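Beta-1,4-mannanase (Aplysia kurodai, PDB 3VUP) probably hydrolyses internal beta-1,4-mannosidic linkages of mannan in the digestive fluid of the sea hare, using a TIM-barrel domain. Local coordinates at residues Pro24-Tyr28 with Ala29-Gly33; Thr181-Lys184 with Asn185-Ala188; Phe308-Val311 with Tyr312-Tyr316. All coordinates share one frame; numbering follows the deposited sequence.

How the contacts relate
The three contacts are all local and come in chain order, set around one eight-stranded parallel barrel. Contact 1 (24-33) is part of the loop that leads from strand 18-22, first in the barrel, to helix 36-53. Contact 2 (181-188) belongs to the long excursion between strand 157-161 and helix 197-214. Contact 3 (308-316) covers the last part of helix 304-313 and the residues after it, before strand 318-322 closes the barrel against strand 18-22. Their centres lie about 27 to 31 Å apart and none touches another; nearest atoms of contacts 1 and 3 are about 13 Å apart. Each is thus a separate feature of the connections around the barrel, their common frame.

Contact 1 (Pro24-Tyr28 with Ala29-Gly33); sequences PWMSY and AYDFG
The carboxylate of Asp31 faces back along the chain and takes two consecutive backbone N-H groups, one on each oxygen. Met26 N donates to Asp31 OD2 at 2.8 Å, and Ser27 N donates to Asp31 OD1, also at 2.8 Å. Both are nearly straight, at 167° and 166°, and both arrive on the syn side of their oxygen, somewhat out of the carboxylate plane. This double grip fixes the rotation of the group. Asp31 CG stands beside its own backbone N (chi1 -75°), which turns the carboxylate toward Met26 and Ser27. The CB atoms of Trp25 and Met26 close in on it as well, Trp25 CB lying 3.3 Å from Asp31 OD2. The chain from Ser27 to Tyr30, in the loop after the first strand of this TIM barrel, makes a type II beta turn, so one of the two donors is its first residue. Its closing bond is Tyr30 N to Ser27 O, 2.8 Å, and Ala29 holds the positive-phi corner. Ser27 OG is satisfied beyond the turn by Asn40 of helix 36-53, while Ala29 O accepts from Thr69 OG1. Ahead of the turn, the Trp25 ring is sandwiched between Tyr28 CD1, 3.5 Å above its plane and over its centre, and Pro24 CG on the opposite face; a bound Tris molecule lies about 6 Å from the Trp25 side chain.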
loop_
_atom_site.group_PDB
_atom_site.type_symbol
_atom_site.label_atom_id
_atom_site.label_comp_id
_atom_site.label_asym_id
_atom_site.label_seq_id
_atom_site.Cartn_x
_atom_site.Cartn_y
_atom_site.Cartn_z
ATOM N N PRO A 24 2.174 5.493 -10.438
ATOM C CA PRO A 24 2.130 5.472 -8.970
ATOM C C PRO A 24 2.220 6.873 -8.372
ATOM O O PRO A 24 2.037 7.039 -7.167
ATOM C CB PRO A 24 3.370 4.657 -8.601
ATOM C CG PRO A 24 4.262 4.684 -9.803
ATOM C CD PRO A 24 3.566 5.412 -10.918
ATOM N N TRP A 25 2.508 7.847 -9.231
ATOM C CA TRP A 25 2.625 9.257 -8.893
ATOM C C TRP A 25 2.605 9.978 -10.230
ATOM O O TRP A 25 2.698 9.346 -11.285
ATOM C CB TRP A 25 3.948 9.552 -8.158
ATOM C CG TRP A 25 5.143 8.976 -8.834
ATOM C CD1 TRP A 25 5.735 9.415 -9.989
ATOM C CD2 TRP A 25 5.868 7.815 -8.426
ATOM N NE1 TRP A 25 6.791 8.598 -10.317
ATOM C CE2 TRP A 25 6.895 7.609 -9.372
ATOM C CE3 TRP A 25 5.756 6.931 -7.347
ATOM C CZ2 TRP A 25 7.805 6.555 -9.269
ATOM C CZ3 TRP A 25 6.658 5.881 -7.249
ATOM C CH2 TRP A 25 7.666 5.701 -8.208
ATOM N N MET A 26 2.501 11.298 -10.186
ATOM C CA MET A 26 2.695 12.100 -11.385
ATOM C C MET A 26 4.041 12.813 -11.281
ATOM O O MET A 26 4.951 12.556 -12.074
ATOM C CB MET A 26 1.541 13.074 -11.600
ATOM C CG MET A 26 1.615 13.814 -12.937
ATOM S SD MET A 26 1.774 12.761 -14.394
ATOM C CE MET A 26 0.304 11.742 -14.219
ATOM N N SER A 27 4.165 13.689 -10.286
ATOM C CA SER A 27 5.452 14.242 -9.881
ATOM C C SER A 27 5.815 13.595 -8.549
ATOM O O SER A 27 5.188 13.882 -7.528
ATOM C CB SER A 27 5.351 15.758 -9.729
ATOM O OG SER A 27 4.995 16.354 -10.965
ATOM N N TYR A 28 6.801 12.704 -8.571
ATOM C CA TYR A 28 7.188 11.909 -7.401
ATOM C C TYR A 28 7.313 12.757 -6.140
ATOM O O TYR A 28 8.147 13.658 -6.080
ATOM C CB TYR A 28 8.512 11.207 -7.692
ATOM C CG TYR A 28 9.090 10.335 -6.594
ATOM C CD1 TYR A 28 8.792 8.979 -6.524
ATOM C CD2 TYR A 28 9.996 10.847 -5.677
ATOM C CE1 TYR A 28 9.345 8.164 -5.545
ATOM C CE2 TYR A 28 10.562 10.038 -4.691
ATOM C CZ TYR A 28 10.237 8.692 -4.633
ATOM O OH TYR A 28 10.792 7.867 -3.668
ATOM N N ALA A 29 6.466 12.460 -5.153
ATOM C CA ALA A 29 6.464 13.110 -3.833
ATOM C C ALA A 29 6.051 14.573 -3.864
ATOM O O ALA A 29 6.159 15.262 -2.850
ATOM C CB ALA A 29 7.816 12.953 -3.131
ATOM N N TYR A 30 5.584 15.023 -5.028
ATOM C CA TYR A 30 5.239 16.416 -5.296
ATOM C C TYR A 30 3.844 16.531 -5.895
ATOM O O TYR A 30 3.590 17.415 -6.714
ATOM C CB TYR A 30 6.248 17.016 -6.283
ATOM C CG TYR A 30 7.388 17.696 -5.605
ATOM C CD1 TYR A 30 8.353 16.963 -4.944
ATOM C CD2 TYR A 30 7.495 19.080 -5.616
ATOM C CE1 TYR A 30 9.396 17.592 -4.301
ATOM C CE2 TYR A 30 8.522 19.715 -4.983
ATOM C CZ TYR A 30 9.478 18.971 -4.329
ATOM O OH TYR A 30 10.498 19.636 -3.694
ATOM N N ASP A 31 2.941 15.642 -5.493
ATOM C CA ASP A 31 1.603 15.583 -6.074
ATOM C C ASP A 31 0.516 16.188 -5.188
ATOM O O ASP A 31 -0.544 16.547 -5.683
ATOM C CB ASP A 31 1.212 14.132 -6.371
ATOM C CG ASP A 31 1.896 13.560 -7.599
ATOM O OD1 ASP A 31 2.076 14.301 -8.593
ATOM O OD2 ASP A 31 2.200 12.342 -7.581
ATOM N N PHE A 32 0.775 16.260 -3.881
ATOM C CA PHE A 32 -0.232 16.647 -2.898
ATOM C C PHE A 32 0.298 17.684 -1.936
ATOM O O PHE A 32 1.456 17.632 -1.542
ATOM C CB PHE A 32 -0.740 15.415 -2.145
ATOM C CG PHE A 32 -1.473 14.476 -3.035
ATOM C CD1 PHE A 32 -2.800 14.713 -3.352
ATOM C CD2 PHE A 32 -0.818 13.418 -3.642
ATOM C CE1 PHE A 32 -3.471 13.895 -4.223
ATOM C CE2 PHE A 32 -1.488 12.594 -4.523
ATOM C CZ PHE A 32 -2.818 12.829 -4.805
ATOM N N GLY A 33 -0.562 18.621 -1.552
ATOM C CA GLY A 33 -0.183 19.649 -0.602
ATOM C C GLY A 33 0.558 20.782 -1.279
ATOM O O GLY A 33 1.055 20.630 -2.393
#

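Contact 2 (Thr181-Lys184 with Asn185-Ala188); sequences TALK and NSGA
Leu183 O is gripped twice by one residue: Ser186 brings both its hydroxyl and its backbone N-H to the same carbonyl. The hydroxyl bond is the shorter, Ser186 OG donating to Leu183 O at 2.7 Å, with the donor tilted 19° from the carbonyl plane. The backbone bond from Ser186 N to Leu183 O measures 3.0 Å and is bent, and its donor stands well above that plane.

What brings the hydroxyl there is the first torsion of Ser186: OG sits between its own backbone N and carbonyl carbon (chi1 64°), on the side that faces back to Leu183. While donating to Leu183 O, Ser186 OG also accepts a hydrogen bond from Ala188 N at 3.1 Å, nearly straight at 163°. The hydroxyl therefore links the residue three before it with the residue two after it. The Leu183 side chain flanks it, with CB 3.7 Å from Ser186 OG and CD2 slightly farther off.

On the outer side of the bend, Lys184 and Asn185 run side by side and point the same way. The lysine chain is fully extended, so its aliphatic length passes along the amide, with Lys184 CE 3.7 Å from Asn185 ND2. Asn185 itself has a positive phi, as the third position of the turn requires. Lys184 also touches Asp170, earlier in the same connection, and Ser186 touches Trp225, in the loop after strand 220-224.

Just upstream, residues 181-183 form a 3-10 segment, closed by Lys184 N bonding to Thr181 O. Within this connection from barrel strand 157-161 to helix 197-214, the chain then passes through a type II beta turn from Leu183 to Ser186, and directly into an ST turn headed by Ser186.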
loop_
_atom_site.group_PDB
_atom_site.type_symbol
_atom_site.label_atom_id
_atom_site.label_comp_id
_atom_site.label_asym_id
_atom_site.label_seq_id
_atom_site.Cartn_x
_atom_site.Cartn_y
_atom_site.Cartn_z
ATOM N N THR A 181 16.063 -13.436 11.001
ATOM C CA THR A 181 16.932 -14.481 10.485
ATOM C C THR A 181 16.353 -15.208 9.264
ATOM O O THR A 181 17.101 -15.585 8.364
ATOM C CB THR A 181 17.364 -15.486 11.573
ATOM O OG1 THR A 181 16.220 -16.168 12.104
ATOM C CG2 THR A 181 18.118 -14.772 12.683
ATOM N N ALA A 182 15.029 -15.354 9.191
ATOM C CA ALA A 182 14.433 -16.007 8.023
ATOM C C ALA A 182 14.644 -15.201 6.740
ATOM O O ALA A 182 14.584 -15.760 5.644
ATOM C CB ALA A 182 12.954 -16.270 8.239
ATOM N N LEU A 183 14.895 -13.900 6.883
ATOM C CA LEU A 183 15.136 -13.003 5.755
ATOM C C LEU A 183 16.600 -12.924 5.337
ATOM O O LEU A 183 16.937 -12.143 4.450
ATOM C CB LEU A 183 14.601 -11.603 6.051
ATOM C CG LEU A 183 13.078 -11.531 6.171
ATOM C CD1 LEU A 183 12.665 -10.159 6.654
ATOM C CD2 LEU A 183 12.393 -11.854 4.844
ATOM N N LYS A 184 17.468 -13.721 5.952
ATOM C CA LYS A 184 18.867 -13.739 5.548
ATOM C C LYS A 184 18.975 -14.040 4.059
ATOM O O LYS A 184 18.375 -14.998 3.564
ATOM C CB LYS A 184 19.662 -14.780 6.343
ATOM C CG LYS A 184 21.120 -14.853 5.924
ATOM C CD LYS A 184 21.851 -15.977 6.624
ATOM C CE LYS A 184 23.301 -16.000 6.184
ATOM N NZ LYS A 184 24.002 -17.203 6.684
ATOM N N ASN A 185 19.739 -13.208 3.356
ATOM C CA ASN A 185 19.982 -13.390 1.931
ATOM C C ASN A 185 18.711 -13.392 1.084
ATOM O O ASN A 185 18.682 -13.972 0.006
ATOM C CB ASN A 185 20.853 -14.618 1.677
ATOM C CG ASN A 185 22.280 -14.392 2.127
ATOM O OD1 ASN A 185 22.756 -13.250 2.150
ATOM N ND2 ASN A 185 22.969 -15.462 2.494
ATOM N N SER A 186 17.674 -12.713 1.559
ATOM C CA SER A 186 16.438 -12.571 0.790
ATOM C C SER A 186 16.500 -11.390 -0.165
ATOM O O SER A 186 15.725 -11.307 -1.120
ATOM C CB SER A 186 15.263 -12.343 1.735
ATOM O OG SER A 186 15.413 -11.112 2.432
ATOM N N GLY A 187 17.405 -10.461 0.118
ATOM C CA GLY A 187 17.443 -9.196 -0.582
ATOM C C GLY A 187 16.895 -8.050 0.246
ATOM O O GLY A 187 17.142 -6.895 -0.089
ATOM N N ALA A 188 16.155 -8.356 1.312
ATOM C CA ALA A 188 15.698 -7.311 2.220
ATOM C C ALA A 188 16.886 -6.474 2.682
ATOM O O ALA A 188 17.984 -7.009 2.887
ATOM C CB ALA A 188 14.979 -7.921 3.412
#

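Contact 3 (Phe308-Val311 with Tyr312-Tyr316); sequences FNYV and YNHGY
Tyr310 and His314 lay their rings flat against each other, planes 10° apart and centroids 3.5 Å apart, a face-to-face stack between residues four apart in sequence. With Tyr310 CG beside its carbonyl carbon (chi1 -173°), the ring leans toward His314. The two side chains run at about a right angle, yet the rings overlap closely: His314 ND1 lies over the centre of the tyrosine ring, and Tyr310 CZ over that of the imidazole. The imidazole is fixed in rotation by its edge, where ND1 donates to Tyr310 O at 2.7 Å, close to the ring plane. One residue thus supplies both the stacking face and the acceptor. The Tyr310 hydroxyl bonds to His278 O.

Val311 meets Tyr316 crosswise, Val311 CG1 reaching Tyr316 CB at 3.6 Å, with Val311 O at the edge of the tyrosine ring. A water bridges Asn309 OD1 and Asn313 ND2, while Asn309 ND2 bonds to Thr305 O and Asn337 OD1.

The backbone bond Tyr312 N to Phe308 O belongs to helix 304-313, the helix of a beta-alpha-beta unit: Val311 packs on strands 289-293 and 318-322, Tyr316 on strand 289-293, and Phe308 between strand 318-322 and helix 324-338.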
loop_
_atom_site.group_PDB
_atom_site.type_symbol
_atom_site.label_atom_id
_atom_site.label_comp_id
_atom_site.label_asym_id
_atom_site.label_seq_id
_atom_site.Cartn_x
_atom_site.Cartn_y
_atom_site.Cartn_z
ATOM N N PHE A 308 -2.535 -10.944 -14.852
ATOM C CA PHE A 308 -3.817 -10.558 -14.261
ATOM C C PHE A 308 -4.736 -11.763 -14.076
ATOM O O PHE A 308 -5.377 -11.920 -13.033
ATOM C CB PHE A 308 -4.512 -9.477 -15.086
ATOM C CG PHE A 308 -4.105 -8.072 -14.713
ATOM C CD1 PHE A 308 -4.738 -7.398 -13.674
ATOM C CD2 PHE A 308 -3.085 -7.425 -15.390
ATOM C CE1 PHE A 308 -4.370 -6.107 -13.334
ATOM C CE2 PHE A 308 -2.714 -6.137 -15.053
ATOM C CZ PHE A 308 -3.353 -5.478 -14.026
ATOM N N ASN A 309 -4.789 -12.639 -15.078
ATOM C CA ASN A 309 -5.597 -13.856 -14.974
ATOM C C ASN A 309 -5.080 -14.763 -13.870
ATOM O O ASN A 309 -5.864 -15.344 -13.121
ATOM C CB ASN A 309 -5.662 -14.595 -16.314
ATOM C CG ASN A 309 -6.693 -14.003 -17.246
ATOM O OD1 ASN A 309 -7.844 -14.409 -17.243
ATOM N ND2 ASN A 309 -6.292 -13.016 -18.030
ATOM N N TYR A 310 -3.759 -14.895 -13.772
ATOM C CA TYR A 310 -3.177 -15.754 -12.750
ATOM C C TYR A 310 -3.633 -15.303 -11.365
ATOM O O TYR A 310 -4.077 -16.108 -10.546
ATOM C CB TYR A 310 -1.644 -15.778 -12.828
ATOM C CG TYR A 310 -1.077 -16.802 -11.884
ATOM C CD1 TYR A 310 -0.932 -16.521 -10.534
ATOM C CD2 TYR A 310 -0.749 -18.080 -12.322
ATOM C CE1 TYR A 310 -0.473 -17.472 -9.655
ATOM C CE2 TYR A 310 -0.270 -19.040 -11.446
ATOM C CZ TYR A 310 -0.140 -18.731 -10.110
ATOM O OH TYR A 310 0.327 -19.693 -9.250
ATOM N N VAL A 311 -3.514 -14.011 -11.091
ATOM C CA VAL A 311 -3.886 -13.508 -9.780
ATOM C C VAL A 311 -5.362 -13.798 -9.503
ATOM O O VAL A 311 -5.720 -14.314 -8.442
ATOM C CB VAL A 311 -3.591 -11.997 -9.643
ATOM C CG1 VAL A 311 -4.061 -11.492 -8.308
ATOM C CG2 VAL A 311 -2.106 -11.716 -9.816
ATOM N N TYR A 312 -6.207 -13.505 -10.485
ATOM C CA TYR A 312 -7.639 -13.703 -10.332
ATOM C C TYR A 312 -7.986 -15.170 -10.053
ATOM O O TYR A 312 -8.874 -15.465 -9.251
ATOM C CB TYR A 312 -8.380 -13.212 -11.588
ATOM C CG TYR A 312 -9.872 -13.126 -11.365
ATOM C CD1 TYR A 312 -10.466 -11.944 -10.925
ATOM C CD2 TYR A 312 -10.687 -14.238 -11.554
ATOM C CE1 TYR A 312 -11.826 -11.875 -10.685
ATOM C CE2 TYR A 312 -12.039 -14.173 -11.318
ATOM C CZ TYR A 312 -12.603 -12.994 -10.879
ATOM O OH TYR A 312 -13.959 -12.936 -10.631
ATOM N N ASN A 313 -7.274 -16.073 -10.725
ATOM C CA ASN A 313 -7.566 -17.504 -10.699
ATOM C C ASN A 313 -6.921 -18.269 -9.552
ATOM O O ASN A 313 -7.151 -19.474 -9.426
ATOM C CB ASN A 313 -7.136 -18.168 -12.014
ATOM C CG ASN A 313 -8.004 -17.776 -13.186
ATOM O OD1 ASN A 313 -9.185 -17.461 -13.028
ATOM N ND2 ASN A 313 -7.427 -17.807 -14.377
ATOM N N HIS A 314 -6.120 -17.593 -8.723
ATOM C CA HIS A 314 -5.403 -18.274 -7.648
ATOM C C HIS A 314 -5.723 -17.761 -6.255
ATOM O O HIS A 314 -4.884 -17.804 -5.361
ATOM C CB HIS A 314 -3.901 -18.310 -7.926
ATOM C CG HIS A 314 -3.556 -19.194 -9.075
ATOM N ND1 HIS A 314 -3.697 -18.785 -10.383
ATOM C CD2 HIS A 314 -3.149 -20.483 -9.123
ATOM C CE1 HIS A 314 -3.367 -19.779 -11.187
ATOM N NE2 HIS A 314 -3.022 -20.817 -10.449
ATOM N N GLY A 315 -6.954 -17.298 -6.068
ATOM C CA GLY A 315 -7.474 -17.055 -4.731
ATOM C C GLY A 315 -7.125 -15.712 -4.130
ATOM O O GLY A 315 -7.534 -15.413 -3.006
ATOM N N TYR A 316 -6.372 -14.900 -4.867
ATOM C CA TYR A 316 -6.002 -13.582 -4.378
ATOM C C TYR A 316 -7.199 -12.642 -4.473
ATOM O O TYR A 316 -8.178 -12.919 -5.166
ATOM C CB TYR A 316 -4.798 -13.039 -5.145
ATOM C CG TYR A 316 -3.570 -13.933 -5.041
ATOM C CD1 TYR A 316 -2.791 -13.941 -3.887
ATOM C CD2 TYR A 316 -3.204 -14.784 -6.081
ATOM C CE1 TYR A 316 -1.686 -14.758 -3.780
ATOM C CE2 TYR A 316 -2.086 -15.601 -5.981
ATOM C CZ TYR A 316 -1.336 -15.584 -4.825
ATOM O OH TYR A 316 -0.227 -16.392 -4.703
HETATM O O HOH W 1 -7.998 -17.308 -17.116
#